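Local coordinates for putative sortase (Streptococcus pneumoniae, PDB 2W1J), which is a class C sortase that probably acts as a transpeptidase, covalently joining pilin subunits during assembly of the pneumococcal pilus fibre, at residues Gly94-Glu97 with Gly98-Leu101. Numbering follows the deposited sequence.
Sequences GHLE and GTSL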
loop_
_atom_site.group_PDB
_atom_site.type_symbol
_atom_site.label_atom_id
_atom_site.label_comp_id
_atom_site.label_asym_id
_atom_site.label_seq_id
_atom_site.Cartn_x
_atom_site.Cartn_y
_atom_site.Cartn_z
ATOM N N GLY A 94 5.062 -2.992 -1.604
ATOM C CA GLY A 94 5.421 -3.013 -0.190
ATOM C C GLY A 94 4.703 -1.927 0.584
ATOM O O GLY A 94 4.554 -0.800 0.119
ATOM N N HIS A 95 4.263 -2.258 1.786
ATOM C CA HIS A 95 3.665 -1.268 2.664
ATOM C C HIS A 95 4.769 -0.473 3.360
ATOM O O HIS A 95 5.707 -1.056 3.915
ATOM C CB HIS A 95 2.790 -1.973 3.692
ATOM C CG HIS A 95 2.269 -1.056 4.746
ATOM N ND1 HIS A 95 2.838 -0.964 5.999
ATOM C CD2 HIS A 95 1.254 -0.159 4.719
ATOM C CE1 HIS A 95 2.193 -0.047 6.699
ATOM N NE2 HIS A 95 1.232 0.457 5.945
ATOM N N LEU A 96 4.657 0.852 3.335
ATOM C CA LEU A 96 5.654 1.717 3.947
ATOM C C LEU A 96 5.524 1.735 5.468
ATOM O O LEU A 96 4.571 2.282 6.027
ATOM C CB LEU A 96 5.550 3.131 3.379
ATOM C CG LEU A 96 6.659 4.133 3.735
ATOM C CD1 LEU A 96 8.033 3.635 3.309
ATOM C CD2 LEU A 96 6.374 5.485 3.104
ATOM N N GLU A 97 6.492 1.132 6.150
ATOM C CA GLU A 97 6.440 1.059 7.603
ATOM C C GLU A 97 6.478 2.459 8.202
ATOM O O GLU A 97 7.201 3.331 7.716
ATOM C CB GLU A 97 7.583 0.194 8.147
ATOM C CG GLU A 97 7.475 -0.070 9.648
ATOM C CD GLU A 97 8.443 -1.129 10.156
ATOM O OE1 GLU A 97 9.304 -1.590 9.374
ATOM O OE2 GLU A 97 8.339 -1.499 11.349
ATOM N N GLY A 98 5.668 2.680 9.234
ATOM C CA GLY A 98 5.474 4.014 9.783
ATOM C C GLY A 98 4.160 4.629 9.334
ATOM O O GLY A 98 3.708 5.602 9.927
ATOM N N THR A 99 3.549 4.074 8.284
ATOM C CA THR A 99 2.232 4.528 7.833
ATOM C C THR A 99 1.149 3.558 8.312
ATOM O O THR A 99 1.446 2.461 8.785
ATOM C CB THR A 99 2.174 4.760 6.296
ATOM O OG1 THR A 99 2.122 3.517 5.576
ATOM C CG2 THR A 99 3.368 5.599 5.840
ATOM N N SER A 100 -0.116 3.953 8.204
ATOM C CA SER A 100 -1.211 3.130 8.711
ATOM C C SER A 100 -1.293 1.805 7.962
ATOM O O SER A 100 -1.063 1.760 6.738
ATOM C CB SER A 100 -2.544 3.851 8.507
ATOM O OG SER A 100 -2.543 5.160 9.045
ATOM N N LEU A 101 -1.653 0.736 8.670
ATOM C CA LEU A 101 -2.029 -0.495 7.985
ATOM C C LEU A 101 -3.257 -0.258 7.117
ATOM O O LEU A 101 -4.104 0.591 7.445
ATOM C CB LEU A 101 -2.336 -1.587 8.996
ATOM C CG LEU A 101 -1.173 -1.989 9.903
ATOM C CD1 LEU A 101 -1.654 -2.981 10.946
ATOM C CD2 LEU A 101 -0.056 -2.601 9.059
#
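The imidazole of His95 meets Ser100 and Thr99 along its NE2–CE1 edge: the carbonyl O of Thr99 lies in the ring plane, 3.3 Å from CE1, while the O of Ser100, tilted slightly from that plane, takes the hydrogen bond from NE2 at 2.8 Å. The donor stands above the Ser100 carbonyl plane rather than on a lone pair. With chi1 at 173°, CG of His95 lies opposite the backbone N and the ring turns toward the Thr99–Leu101 backbone; a hydrogen bond between ND1 and Tyr56 OH holds it at the other nitrogen. CD2 of Leu101 approaches CE1 of His95 at 4.1 Å. Next to the ring, Leu96 to Thr99 form a type II beta turn with Gly98 at its third position, where phi is positive (102°). Leu96 O is gripped twice, by Thr99 N at 3.1 Å and by Thr99 OG1 at 2.8 Å, the hydroxyl lying in the carbonyl plane on a lone pair. CG2 of Thr99 packs crosswise on CD2 of Leu96. The turn leads out of strand 93-95 of the sortase beta fold; Leu96 and Ser100 hydrogen-bond through their backbones to strand 108-113, and Leu101 packs against helix 18-33.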